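Local atomic coordinates of aryl esterase (Mycobacterium smegmatis, PDB entry 2Q0Q), a protein that hydrolyses aryl esters as an oligomeric SGNH hydrolase and also catalyses acyl transfer to alcohols in aqueous conditions. Residues G[14-19]-G[52-57]; G[94-99]-G[159-164]; G[135-140]-G[206-211]; G[178-183]-G[202-207]; G[184-189]-G[194-199]. All coordinates share one frame; numbering follows the deposited sequence.

Contact 1: G[14-19]-G[52-57]. With SO4 (sulfate ion), chain U.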
# COMPACT_ATOMS: atom_id res chain seq x y z
N TRP G 14 -27.25 0.14 18.16
CA TRP G 14 -28.23 0.45 17.10
C TRP G 14 -29.64 0.02 17.46
O TRP G 14 -30.60 0.76 17.25
CB TRP G 14 -27.84 -0.23 15.78
CG TRP G 14 -28.71 0.16 14.60
CD1 TRP G 14 -28.74 1.37 13.98
CD2 TRP G 14 -29.64 -0.67 13.92
NE1 TRP G 14 -29.65 1.36 12.96
CE2 TRP G 14 -30.20 0.10 12.88
CE3 TRP G 14 -30.05 -1.99 14.07
CZ2 TRP G 14 -31.17 -0.40 12.00
CZ3 TRP G 14 -31.00 -2.50 13.19
CH2 TRP G 14 -31.55 -1.70 12.16
N GLY G 15 -29.76 -1.19 17.99
CA GLY G 15 -31.05 -1.72 18.42
C GLY G 15 -31.55 -2.80 17.50
O GLY G 15 -32.69 -2.75 17.08
N TRP G 16 -30.71 -3.79 17.21
CA TRP G 16 -31.08 -4.90 16.32
C TRP G 16 -32.11 -5.78 17.01
O TRP G 16 -31.86 -6.32 18.08
CB TRP G 16 -29.82 -5.71 15.99
CG TRP G 16 -30.00 -6.96 15.20
CD1 TRP G 16 -30.62 -8.13 15.60
CD2 TRP G 16 -29.47 -7.22 13.91
NE1 TRP G 16 -30.53 -9.07 14.62
CE2 TRP G 16 -29.84 -8.55 13.56
CE3 TRP G 16 -28.75 -6.44 12.98
CZ2 TRP G 16 -29.49 -9.12 12.35
CZ3 TRP G 16 -28.42 -7.01 11.78
CH2 TRP G 16 -28.79 -8.35 11.47
N VAL G 17 -33.26 -5.95 16.37
CA VAL G 17 -34.28 -6.88 16.89
C VAL G 17 -33.93 -8.32 16.56
O VAL G 17 -33.90 -8.71 15.40
CB VAL G 17 -35.67 -6.55 16.35
CG1 VAL G 17 -36.70 -7.56 16.83
CG2 VAL G 17 -36.05 -5.15 16.79
N PRO G 18 -33.70 -9.14 17.61
CA PRO G 18 -33.36 -10.55 17.36
C PRO G 18 -34.50 -11.29 16.66
O PRO G 18 -35.65 -11.13 17.04
CB PRO G 18 -33.08 -11.12 18.76
CG PRO G 18 -33.63 -10.13 19.72
CD PRO G 18 -33.78 -8.82 19.05
N VAL G 19 -34.17 -12.09 15.66
CA VAL G 19 -35.18 -12.85 14.93
C VAL G 19 -34.72 -14.29 14.84
O VAL G 19 -33.52 -14.54 14.82
CB VAL G 19 -35.45 -12.25 13.51
CG1 VAL G 19 -36.22 -10.93 13.62
CG2 VAL G 19 -34.15 -11.99 12.72
N GLY G 52 -24.67 3.81 16.78
CA GLY G 52 -24.52 2.37 16.78
C GLY G 52 -24.60 1.85 15.36
O GLY G 52 -25.56 2.16 14.65
N LEU G 53 -23.60 1.06 14.95
CA LEU G 53 -23.54 0.41 13.64
C LEU G 53 -23.45 -1.12 13.76
O LEU G 53 -22.45 -1.65 14.27
CB LEU G 53 -22.31 0.93 12.85
CG LEU G 53 -22.00 0.22 11.52
CD1 LEU G 53 -23.18 0.32 10.57
CD2 LEU G 53 -20.73 0.83 10.93
N SER G 54 -24.46 -1.82 13.27
CA SER G 54 -24.44 -3.28 13.31
C SER G 54 -23.18 -3.85 12.66
O SER G 54 -22.71 -3.34 11.65
CB SER G 54 -25.67 -3.87 12.64
OG SER G 54 -26.84 -3.49 13.33
N ALA G 55 -22.65 -4.90 13.29
CA ALA G 55 -21.41 -5.60 12.90
C ALA G 55 -20.10 -4.85 13.17
O ALA G 55 -19.03 -5.36 12.86
CB ALA G 55 -21.49 -6.09 11.45
N ARG G 56 -20.18 -3.67 13.77
CA ARG G 56 -18.98 -2.89 14.04
C ARG G 56 -18.05 -3.61 15.02
O ARG G 56 -18.49 -4.20 16.03
CB ARG G 56 -19.36 -1.53 14.65
CG ARG G 56 -18.16 -0.68 15.04
CD ARG G 56 -18.61 0.70 15.44
NE ARG G 56 -18.82 1.56 14.28
CZ ARG G 56 -19.58 2.64 14.30
NH1 ARG G 56 -20.29 2.97 15.37
NH2 ARG G 56 -19.65 3.38 13.20
N THR G 57 -16.77 -3.55 14.70
CA THR G 57 -15.72 -4.03 15.60
C THR G 57 -14.99 -2.85 16.26
O THR G 57 -15.21 -1.68 15.89
CB THR G 57 -14.65 -4.80 14.82
OG1 THR G 57 -13.92 -3.86 14.02
CG2 THR G 57 -15.28 -5.84 13.90
S SO4 U . -23.71 -7.98 14.82
O1 SO4 U . -23.34 -9.07 15.80
O2 SO4 U . -23.38 -6.66 15.41
O3 SO4 U . -23.07 -8.34 13.54
O4 SO4 U . -25.16 -8.01 14.65
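A single serine hydroxyl is set between two tryptophans: Ser-54 OG approaches Trp-16 CE3 to 3.5 Å and Trp-14 CE3 to 3.6 Å, and no hydrogen bond joins the two segments. The hydroxyl meets the Trp-16 ring at its edge, close to the ring plane, whereas it comes to the Trp-14 ring at a slant. Further back, Trp-14 lies against the backbone of Gly-52, with CD1 3.3 Å from Gly-52 O. Its indole is turned trans to the backbone N (chi1 -173°), which carries the far end away from 52-57, and NE1 donates to Leu-82 O of a second subunit. The type II turn from Leu-53 to Arg-56 aims Ala-55 N at the bound sulfate, donating to O2 over 2.9 Å. Sulfate O4 lies above one face of Trp-16, toward the rim, and the same indole stacks on His-195. Ala-55 N is thus placed as in the oxyanion hole of SGNH hydrolases, a role inferred from the family. The contact joins the loop after helix 11-14 to the loop leaving strand 46-52, beside Ser-11 on that helix and Val-125 of the second subunit.

Contact 2: G[94-99]-G[159-164]; sequences NDTKAY and QKTTEL. With SO4 (sulfate ion), chain U.
Thr-96 packs its CG2 methyl against Lys-160 and Thr-161 on helix 157-161, and this apolar patch is the tight half of the contact. CG2 sits 3.6 Å from Lys-160 CB and, on the next residue, CG2 of Thr-96 is 3.7 Å from CG2 of Thr-161. The threonine and lysine side chains run alongside each other, pointing opposite ways, while the two threonines cross nearly at right angles. Thr-96 OG1 stands between its own backbone N and carbonyl carbon (chi1 75°), and from there bonds to Thr-93 O; CG2 is left to face the helix.

The lysine stem follows Thr-96 as far as CD, 4.0 Å from Thr-96 CB, and water takes over at the ammonium end. Lys-160 is extended beyond CG, and its NZ donates to two waters as well as bonding to Arg-102 O. One water accepts from Lys-160 NZ (2.9 Å) and donates a hydrogen bond to Thr-96 O; the other lies 2.7 Å from Lys-97 O and also near Asp-95 O. The ammonium therefore reaches the 94-99 backbone through solvent.

From the same loop Asn-94 ND2 donates to sulfate O2 (2.9 Å) and Lys-97 NZ to sulfate O3 (3.1 Å). Asn-94 lies in a GTND sequence that matches the family's block III, so the contact packs helix 157-161 against the loop carrying what is probably an oxyanion-hole asparagine of the SGNH hydrolase active site.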
# COMPACT_ATOMS: atom_id res chain seq x y z
N ASN G 94 -18.37 -8.20 18.30
CA ASN G 94 -18.08 -8.61 16.93
C ASN G 94 -16.64 -9.06 16.71
O ASN G 94 -16.38 -9.94 15.89
CB ASN G 94 -18.57 -7.56 15.94
CG ASN G 94 -20.09 -7.43 15.97
OD1 ASN G 94 -20.79 -8.44 16.13
ND2 ASN G 94 -20.60 -6.21 15.93
N ASP G 95 -15.72 -8.49 17.47
CA ASP G 95 -14.34 -8.94 17.47
C ASP G 95 -14.19 -10.42 17.82
O ASP G 95 -13.18 -11.02 17.49
CB ASP G 95 -13.51 -8.15 18.48
CG ASP G 95 -13.44 -6.66 18.18
OD1 ASP G 95 -14.49 -5.99 18.07
OD2 ASP G 95 -12.31 -6.16 18.11
N THR G 96 -15.18 -10.99 18.53
CA THR G 96 -15.12 -12.40 18.93
C THR G 96 -15.61 -13.35 17.85
O THR G 96 -15.63 -14.55 18.08
CB THR G 96 -15.91 -12.74 20.22
OG1 THR G 96 -17.32 -12.76 19.93
CG2 THR G 96 -15.57 -11.77 21.36
N LYS G 97 -16.01 -12.83 16.68
CA LYS G 97 -16.33 -13.71 15.56
C LYS G 97 -15.09 -14.53 15.19
O LYS G 97 -13.97 -14.03 15.25
CB LYS G 97 -16.85 -12.93 14.37
CG LYS G 97 -18.24 -12.32 14.61
CD LYS G 97 -18.62 -11.38 13.49
CE LYS G 97 -20.00 -10.85 13.71
NZ LYS G 97 -20.42 -9.81 12.72
N ALA G 98 -15.33 -15.78 14.81
CA ALA G 98 -14.24 -16.77 14.62
C ALA G 98 -13.21 -16.34 13.60
O ALA G 98 -12.01 -16.60 13.78
CB ALA G 98 -14.81 -18.15 14.23
N TYR G 99 -13.68 -15.68 12.54
CA TYR G 99 -12.79 -15.30 11.44
C TYR G 99 -11.81 -14.18 11.79
O TYR G 99 -10.82 -14.01 11.07
CB TYR G 99 -13.57 -14.97 10.17
CG TYR G 99 -14.63 -13.88 10.24
CD1 TYR G 99 -14.33 -12.56 9.98
CD2 TYR G 99 -15.96 -14.20 10.51
CE1 TYR G 99 -15.33 -11.56 9.99
CE2 TYR G 99 -16.95 -13.22 10.54
CZ TYR G 99 -16.63 -11.90 10.28
OH TYR G 99 -17.63 -10.95 10.31
N GLN G 159 -17.07 -17.90 24.73
CA GLN G 159 -15.98 -18.00 25.67
C GLN G 159 -15.18 -16.71 25.71
O GLN G 159 -14.74 -16.30 26.77
CB GLN G 159 -15.07 -19.18 25.36
CG GLN G 159 -14.01 -19.43 26.43
CD GLN G 159 -14.59 -19.61 27.83
OE1 GLN G 159 -15.56 -20.35 28.03
NE2 GLN G 159 -13.98 -18.93 28.82
N LYS G 160 -14.99 -16.07 24.57
CA LYS G 160 -14.26 -14.80 24.55
C LYS G 160 -15.03 -13.68 25.25
O LYS G 160 -14.46 -12.93 26.03
CB LYS G 160 -13.90 -14.42 23.11
CG LYS G 160 -12.92 -15.37 22.48
CD LYS G 160 -12.72 -15.08 21.01
CE LYS G 160 -11.74 -16.07 20.34
NZ LYS G 160 -11.52 -15.84 18.90
N THR G 161 -16.33 -13.59 25.01
CA THR G 161 -17.14 -12.49 25.59
C THR G 161 -17.23 -12.60 27.11
O THR G 161 -17.39 -11.58 27.77
CB THR G 161 -18.55 -12.41 25.01
OG1 THR G 161 -19.24 -13.66 25.16
CG2 THR G 161 -18.50 -12.04 23.53
N THR G 162 -17.13 -13.80 27.64
CA THR G 162 -17.12 -13.97 29.11
C THR G 162 -15.88 -13.33 29.76
O THR G 162 -15.87 -13.09 30.96
CB THR G 162 -17.16 -15.45 29.55
OG1 THR G 162 -15.90 -16.07 29.27
CG2 THR G 162 -18.31 -16.21 28.88
N GLU G 163 -14.83 -13.09 28.98
CA GLU G 163 -13.58 -12.49 29.47
C GLU G 163 -13.48 -10.97 29.31
O GLU G 163 -12.53 -10.36 29.82
CB GLU G 163 -12.38 -13.12 28.76
CG GLU G 163 -12.31 -14.64 28.92
CD GLU G 163 -12.35 -15.07 30.37
OE1 GLU G 163 -13.19 -15.93 30.72
OE2 GLU G 163 -11.53 -14.53 31.15
N LEU G 164 -14.44 -10.36 28.63
CA LEU G 164 -14.30 -8.93 28.28
C LEU G 164 -14.47 -8.02 29.49
O LEU G 164 -13.81 -7.00 29.60
CB LEU G 164 -15.27 -8.55 27.17
CG LEU G 164 -14.96 -9.22 25.83
CD1 LEU G 164 -16.01 -8.89 24.80
CD2 LEU G 164 -13.59 -8.82 25.34
S SO4 U . -23.71 -7.98 14.82
O1 SO4 U . -23.34 -9.07 15.80
O2 SO4 U . -23.38 -6.66 15.41
O3 SO4 U . -23.07 -8.34 13.54
O4 SO4 U . -25.16 -8.01 14.65
O HOH W 1 -12.05 -13.60 17.17
O HOH W 2 -14.10 -16.78 18.04

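Contact 3: G[135-140]-G[206-211]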
# COMPACT_ATOMS: atom_id res chain seq x y z
N LEU G 135 -16.66 6.30 28.99
CA LEU G 135 -17.10 5.18 29.80
C LEU G 135 -16.93 3.92 28.95
O LEU G 135 -17.58 3.77 27.92
CB LEU G 135 -18.57 5.34 30.24
CG LEU G 135 -19.23 4.15 30.94
CD1 LEU G 135 -18.41 3.74 32.18
CD2 LEU G 135 -20.67 4.46 31.33
N VAL G 136 -16.02 3.06 29.37
CA VAL G 136 -15.76 1.77 28.72
C VAL G 136 -16.81 0.75 29.22
O VAL G 136 -16.97 0.53 30.44
CB VAL G 136 -14.33 1.27 29.04
CG1 VAL G 136 -14.10 -0.16 28.49
CG2 VAL G 136 -13.26 2.28 28.58
N VAL G 137 -17.53 0.15 28.28
CA VAL G 137 -18.57 -0.81 28.65
C VAL G 137 -18.29 -2.16 28.00
O VAL G 137 -18.18 -2.26 26.78
CB VAL G 137 -19.96 -0.36 28.21
CG1 VAL G 137 -21.01 -1.37 28.57
CG2 VAL G 137 -20.31 1.03 28.81
N SER G 138 -18.19 -3.20 28.83
CA SER G 138 -18.10 -4.56 28.30
C SER G 138 -19.52 -5.01 27.98
O SER G 138 -20.44 -4.81 28.81
CB SER G 138 -17.42 -5.53 29.29
OG SER G 138 -17.93 -5.36 30.59
N PRO G 139 -19.73 -5.62 26.78
CA PRO G 139 -21.06 -6.14 26.48
C PRO G 139 -21.30 -7.40 27.33
O PRO G 139 -20.36 -7.97 27.87
CB PRO G 139 -20.96 -6.52 25.00
CG PRO G 139 -19.52 -6.93 24.85
CD PRO G 139 -18.78 -5.90 25.68
N PRO G 140 -22.55 -7.85 27.42
CA PRO G 140 -22.81 -9.11 28.11
C PRO G 140 -22.33 -10.31 27.30
O PRO G 140 -22.26 -10.24 26.05
CB PRO G 140 -24.33 -9.13 28.26
CG PRO G 140 -24.83 -8.27 27.24
CD PRO G 140 -23.79 -7.27 26.89
N VAL G 206 -31.54 1.93 32.15
CA VAL G 206 -31.76 2.40 33.53
C VAL G 206 -30.46 2.36 34.40
O VAL G 206 -30.24 3.22 35.30
CB VAL G 206 -32.86 1.57 34.21
CG1 VAL G 206 -32.78 1.72 35.71
CG2 VAL G 206 -34.23 1.98 33.68
N ALA G 207 -29.60 1.39 34.05
CA ALA G 207 -28.34 1.27 34.76
C ALA G 207 -27.38 2.34 34.28
O ALA G 207 -26.69 2.95 35.09
CB ALA G 207 -27.76 -0.08 34.52
N LEU G 208 -27.31 2.50 32.96
CA LEU G 208 -26.41 3.50 32.37
C LEU G 208 -26.84 4.94 32.71
O LEU G 208 -25.98 5.84 32.77
CB LEU G 208 -26.28 3.31 30.85
CG LEU G 208 -25.42 2.11 30.39
CD1 LEU G 208 -25.56 1.84 28.88
CD2 LEU G 208 -23.94 2.27 30.79
N ALA G 209 -28.15 5.17 32.84
CA ALA G 209 -28.64 6.49 33.25
C ALA G 209 -28.00 6.84 34.60
O ALA G 209 -27.48 7.94 34.78
CB ALA G 209 -30.15 6.48 33.35
N GLU G 210 -27.98 5.90 35.55
CA GLU G 210 -27.30 6.16 36.82
C GLU G 210 -25.80 6.42 36.62
O GLU G 210 -25.21 7.30 37.25
CB GLU G 210 -27.55 4.96 37.77
CG GLU G 210 -26.93 5.12 39.14
CD GLU G 210 -25.49 4.61 39.24
OE1 GLU G 210 -25.09 3.73 38.42
OE2 GLU G 210 -24.73 5.24 40.08
N GLN G 211 -25.18 5.65 35.73
CA GLN G 211 -23.76 5.81 35.48
C GLN G 211 -23.47 7.21 34.93
O GLN G 211 -22.54 7.86 35.39
CB GLN G 211 -23.28 4.75 34.49
CG GLN G 211 -23.27 3.36 35.07
CD GLN G 211 -22.06 3.17 35.96
OE1 GLN G 211 -20.93 3.14 35.45
NE2 GLN G 211 -22.29 3.12 37.27
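Strand 135-138 and helix 206-211 run nearly antiparallel, their axes 156° apart and 11.8 Å distant at closest approach, so that Leu-135 faces Gln-211 and Val-137 faces Leu-208. This is the strand-helix layer packing of an alpha/beta/alpha sandwich: the strand belongs to the parallel sheet of the SGNH hydrolase fold, and the C-terminal helix 198-215 lies over one face of it. Alternate strand residues, Leu-135 and Val-137, direct their CB atoms to the helix.

Leu-208 is the shared partner. Its CD2 methyl is 4.0 Å from Leu-135 CD2, the two leucines meeting at a slant, and 4.3 Å from Val-137 CG2. The distances describe an easy van der Waals fit, with no polar bond across. One turn further along the helix, Gln-211 contributes its aliphatic root instead: Leu-135 CD2 lies 4.1 Å from Gln-211 CB, with the side chains roughly perpendicular. Around this group, Phe-180 of the adjacent strand touches both Leu-208 and Gln-211, and Trp-34 of helix 34-42 reaches Leu-208.

A bend at chi2 (-78°) turns the amide of Gln-211 toward Glu-210. There NE2 donates a nearly straight bond (165°) to OE1 of Glu-210, 3.1 Å away, meeting that oxygen on its syn side and almost within the amide plane.

Contact 4: G[178-183]-G[202-207]; sequences PFFDAG and RDLGVA
Phe-180 and Leu-204 each set CG trans to the backbone N, with chi1 of 177° and -170°, and these torsions bring ring and isobutyl group together between strand 179-181 and helix 202-207. For Leu-204 the setting matters more, because its CB does not itself aim at the strand; the torsion swings CD1 across. That methyl meets both partners. It comes 3.6 Å from Ala-182 CB, a close apolar fit, and reaches the Phe-180 ring at its edge, near the ring plane, where CE2 is 4.2 Å away. The phenylalanine and leucine side chains lie alongside each other, pointing in opposite directions.

One turn along the helix, Ala-207 meets the end of the same ring, its CB 3.8 Å from Phe-180 CZ. The ring thus bridges Leu-204 and Ala-207, and it also touches Leu-135 of the neighbouring strand and Val-185 of the following loop. On the helix side, Leu-204 also touches Trp-34 and Phe-196.

Asp-181, whose CB points away from the helix, shapes the chain here. Its OD1 accepts from Gly-183 N over 2.8 Å, forming an Asx turn, although the N-H comes from well above the carboxylate plane (69° out of it). Ser-138 OG bonds to OD1 as well, so two partners fix this carboxylate against the adjacent strand. With the outermost strand of the chain's parallel sheet packed against the C-terminal helix, the arrangement belongs to the three-layer alpha/beta/alpha fold of SGNH hydrolases.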
# COMPACT_ATOMS: atom_id res chain seq x y z
N PRO G 178 -13.36 5.56 33.58
CA PRO G 178 -14.52 4.82 34.09
C PRO G 178 -14.86 3.56 33.28
O PRO G 178 -14.82 3.58 32.05
CB PRO G 178 -15.68 5.84 33.98
CG PRO G 178 -15.07 7.13 33.79
CD PRO G 178 -13.73 6.92 33.16
N PHE G 179 -15.23 2.50 34.00
CA PHE G 179 -15.67 1.24 33.41
C PHE G 179 -17.05 0.84 33.94
O PHE G 179 -17.37 1.09 35.11
CB PHE G 179 -14.66 0.13 33.75
CG PHE G 179 -15.17 -1.25 33.47
CD1 PHE G 179 -15.19 -1.75 32.17
CD2 PHE G 179 -15.65 -2.05 34.51
CE1 PHE G 179 -15.67 -3.02 31.90
CE2 PHE G 179 -16.14 -3.34 34.24
CZ PHE G 179 -16.14 -3.81 32.94
N PHE G 180 -17.85 0.20 33.08
CA PHE G 180 -19.11 -0.43 33.51
C PHE G 180 -19.32 -1.73 32.73
O PHE G 180 -19.16 -1.78 31.53
CB PHE G 180 -20.28 0.52 33.29
CG PHE G 180 -21.63 -0.07 33.64
CD1 PHE G 180 -22.02 -0.20 34.97
CD2 PHE G 180 -22.50 -0.50 32.64
CE1 PHE G 180 -23.27 -0.78 35.29
CE2 PHE G 180 -23.74 -1.05 32.95
CZ PHE G 180 -24.13 -1.19 34.27
N ASP G 181 -19.73 -2.78 33.44
CA ASP G 181 -20.02 -4.05 32.82
C ASP G 181 -21.51 -4.20 32.60
O ASP G 181 -22.27 -4.41 33.56
CB ASP G 181 -19.49 -5.20 33.70
CG ASP G 181 -19.77 -6.60 33.12
OD1 ASP G 181 -20.06 -6.72 31.90
OD2 ASP G 181 -19.71 -7.58 33.91
N ALA G 182 -21.91 -4.19 31.34
CA ALA G 182 -23.31 -4.40 30.99
C ALA G 182 -23.78 -5.77 31.47
O ALA G 182 -24.95 -5.93 31.83
CB ALA G 182 -23.50 -4.26 29.51
N GLY G 183 -22.87 -6.74 31.53
CA GLY G 183 -23.18 -8.07 32.01
C GLY G 183 -23.48 -8.11 33.50
O GLY G 183 -24.02 -9.11 33.96
N ARG G 202 -34.23 -2.16 28.30
CA ARG G 202 -34.71 -1.34 29.39
C ARG G 202 -33.77 -1.35 30.61
O ARG G 202 -33.45 -0.29 31.16
CB ARG G 202 -36.11 -1.80 29.78
CG ARG G 202 -36.75 -1.10 30.96
CD ARG G 202 -37.30 0.19 30.50
NE ARG G 202 -37.80 0.97 31.61
CZ ARG G 202 -38.36 2.17 31.47
NH1 ARG G 202 -38.48 2.71 30.27
NH2 ARG G 202 -38.80 2.82 32.54
N ASP G 203 -33.34 -2.52 31.04
CA ASP G 203 -32.47 -2.60 32.21
C ASP G 203 -31.11 -1.93 31.99
O ASP G 203 -30.56 -1.31 32.91
CB ASP G 203 -32.23 -4.06 32.62
CG ASP G 203 -33.49 -4.75 33.16
OD1 ASP G 203 -34.39 -4.07 33.71
OD2 ASP G 203 -33.56 -5.99 33.05
N LEU G 204 -30.55 -2.12 30.79
CA LEU G 204 -29.26 -1.52 30.45
C LEU G 204 -29.36 0.02 30.45
O LEU G 204 -28.47 0.71 30.96
CB LEU G 204 -28.74 -2.00 29.10
CG LEU G 204 -27.29 -1.59 28.81
CD1 LEU G 204 -26.34 -2.14 29.87
CD2 LEU G 204 -26.86 -2.00 27.45
N GLY G 205 -30.44 0.52 29.87
CA GLY G 205 -30.72 1.97 29.87
C GLY G 205 -30.85 2.62 31.25
O GLY G 205 -30.34 3.74 31.49
N VAL G 206 -31.54 1.93 32.15
CA VAL G 206 -31.76 2.40 33.53
C VAL G 206 -30.46 2.36 34.40
O VAL G 206 -30.24 3.22 35.30
CB VAL G 206 -32.86 1.57 34.21
CG1 VAL G 206 -32.78 1.72 35.71
CG2 VAL G 206 -34.23 1.98 33.68
N ALA G 207 -29.60 1.39 34.05
CA ALA G 207 -28.34 1.27 34.76
C ALA G 207 -27.38 2.34 34.28
O ALA G 207 -26.69 2.95 35.09
CB ALA G 207 -27.76 -0.08 34.52

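Contact 5: G[184-189]-G[194-199]; sequences SVISTD and IHFTEA. With SO4 (sulfate ion), chain U.
Ile-186, the first residue of 184-189 to touch 194-199, lays its CD1 methyl over one face of the Phe-196 ring, 3.9 Å from the centroid, in a CH-pi contact. Its CG1 is held between the backbone N and carbonyl carbon (chi1 61°), and the isoleucine and phenylalanine side chains cross at about a right angle. Ser-187 points its CB away, and its OG donates to Asp-189 OD1 across 2.8 Å. Thr-188 follows with CG2 3.3 Å from Ile-194 O, while its OG1 bonds to Pro-141 O and accepts a hydrogen bond from a water that also donates to Ile-194 O. At Asp-189, the backbone O lies 3.4 Å from Thr-197 CG2, and a second water links OD2 to Thr-197 OG1.

Beyond this packing, the His-195 edge meets the sulfate in plane, NE2 donating to O4 over 2.8 Å, and ND1 bonds to Asp-192 OD2. With Ser-11, these residues probably form the Ser-His-Asp triad, as in other SGNH hydrolases. Ile-194 CG2 covers one face of the imidazole. The contact folds the loop after strand 179-181 onto the approach to helix 198-215, which Thr-197 N-caps, with Leu-12 of helix 11-14 against His-195 and Phe-196.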
# COMPACT_ATOMS: atom_id res chain seq x y z
N SER G 184 -23.12 -7.06 34.26
CA SER G 184 -23.49 -6.97 35.70
C SER G 184 -25.00 -6.75 35.93
O SER G 184 -25.51 -6.99 37.05
CB SER G 184 -22.66 -5.89 36.42
OG SER G 184 -23.02 -4.57 36.04
N VAL G 185 -25.72 -6.32 34.90
CA VAL G 185 -27.15 -6.00 34.98
C VAL G 185 -28.03 -6.81 34.00
O VAL G 185 -29.22 -6.96 34.25
CB VAL G 185 -27.40 -4.46 34.85
CG1 VAL G 185 -26.67 -3.74 36.01
CG2 VAL G 185 -26.96 -3.92 33.49
N ILE G 186 -27.47 -7.37 32.92
CA ILE G 186 -28.26 -8.16 31.98
C ILE G 186 -27.49 -9.35 31.46
O ILE G 186 -26.26 -9.36 31.47
CB ILE G 186 -28.69 -7.31 30.74
CG1 ILE G 186 -27.46 -6.79 29.97
CG2 ILE G 186 -29.59 -6.17 31.16
CD1 ILE G 186 -27.77 -6.25 28.57
N SER G 187 -28.23 -10.35 30.96
CA SER G 187 -27.64 -11.40 30.15
C SER G 187 -28.18 -11.24 28.76
O SER G 187 -29.19 -10.57 28.56
CB SER G 187 -27.96 -12.80 30.69
OG SER G 187 -29.29 -12.88 31.14
N THR G 188 -27.50 -11.84 27.79
CA THR G 188 -27.93 -11.75 26.39
C THR G 188 -29.12 -12.71 26.19
O THR G 188 -28.94 -13.93 26.11
CB THR G 188 -26.77 -12.09 25.44
OG1 THR G 188 -25.74 -11.11 25.59
CG2 THR G 188 -27.25 -12.12 23.98
N ASP G 189 -30.32 -12.14 26.12
CA ASP G 189 -31.54 -12.96 26.17
C ASP G 189 -32.32 -13.05 24.84
O ASP G 189 -33.36 -13.73 24.74
CB ASP G 189 -32.45 -12.42 27.30
CG ASP G 189 -31.86 -12.69 28.74
OD1 ASP G 189 -30.91 -13.50 28.88
OD2 ASP G 189 -32.40 -12.11 29.75
N ILE G 194 -27.49 -13.51 20.51
CA ILE G 194 -26.57 -12.41 20.28
C ILE G 194 -27.15 -11.07 20.73
O ILE G 194 -26.46 -10.29 21.40
CB ILE G 194 -26.21 -12.30 18.76
CG1 ILE G 194 -25.64 -13.62 18.23
CG2 ILE G 194 -25.26 -11.10 18.52
CD1 ILE G 194 -25.62 -13.72 16.70
N HIS G 195 -28.39 -10.79 20.34
CA HIS G 195 -28.96 -9.47 20.53
C HIS G 195 -29.89 -9.43 21.73
O HIS G 195 -30.06 -10.44 22.43
CB HIS G 195 -29.61 -8.99 19.21
CG HIS G 195 -28.64 -8.95 18.07
ND1 HIS G 195 -28.52 -9.97 17.15
CD2 HIS G 195 -27.70 -8.03 17.73
CE1 HIS G 195 -27.57 -9.67 16.28
NE2 HIS G 195 -27.05 -8.50 16.61
N PHE G 196 -30.43 -8.23 21.99
CA PHE G 196 -31.14 -7.95 23.24
C PHE G 196 -32.63 -8.07 23.09
O PHE G 196 -33.19 -7.70 22.08
CB PHE G 196 -30.90 -6.54 23.78
CG PHE G 196 -29.49 -6.25 24.25
CD1 PHE G 196 -29.09 -4.93 24.47
CD2 PHE G 196 -28.57 -7.27 24.51
CE1 PHE G 196 -27.80 -4.63 24.95
CE2 PHE G 196 -27.28 -6.98 24.96
CZ PHE G 196 -26.88 -5.64 25.16
N THR G 197 -33.27 -8.54 24.15
CA THR G 197 -34.72 -8.43 24.29
C THR G 197 -35.09 -7.00 24.65
O THR G 197 -34.22 -6.15 24.91
CB THR G 197 -35.24 -9.32 25.41
OG1 THR G 197 -34.56 -9.01 26.63
CG2 THR G 197 -35.03 -10.79 25.04
N GLU G 198 -36.39 -6.72 24.64
CA GLU G 198 -36.87 -5.41 25.10
C GLU G 198 -36.50 -5.15 26.56
O GLU G 198 -36.12 -4.01 26.90
CB GLU G 198 -38.39 -5.34 24.98
CG GLU G 198 -38.89 -5.34 23.55
CD GLU G 198 -40.41 -5.33 23.47
OE1 GLU G 198 -41.07 -6.21 24.09
OE2 GLU G 198 -40.91 -4.43 22.76
N ALA G 199 -36.59 -6.19 27.40
CA ALA G 199 -36.27 -6.11 28.85
C ALA G 199 -34.76 -5.93 29.13
O ALA G 199 -34.39 -5.17 30.07
CB ALA G 199 -36.79 -7.34 29.60
S SO4 U . -23.71 -7.98 14.82
O1 SO4 U . -23.34 -9.07 15.80
O2 SO4 U . -23.38 -6.66 15.41
O3 SO4 U . -23.07 -8.34 13.54
O4 SO4 U . -25.16 -8.01 14.65
O HOH W 3 -24.51 -9.85 23.48
O HOH W 4 -34.80 -10.77 28.74

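Overall arrangement
From the N terminus, contact 1 closes first, returning the chain from strand 46-52 to the loop that follows helix 11-14. Contact 2 opens beyond it, after strand 86-90, and crosses contact 3, whose first segment on strand 133-138 precedes the close of contact 2 at 159-164. Contact 4 opens inside the loop of contact 3, on the neighbouring strand 179-181, and ends on the same stretch of helix 198-215, sharing Val-206 and Ala-207, their centres about 3 Å apart. Contact 5 nests inside both loops. Contacts 3 and 4 tie the C-terminal helix to the sheet, while contacts 1, 2 and 5, distant in sequence, converge on one sulfate in the probable active site.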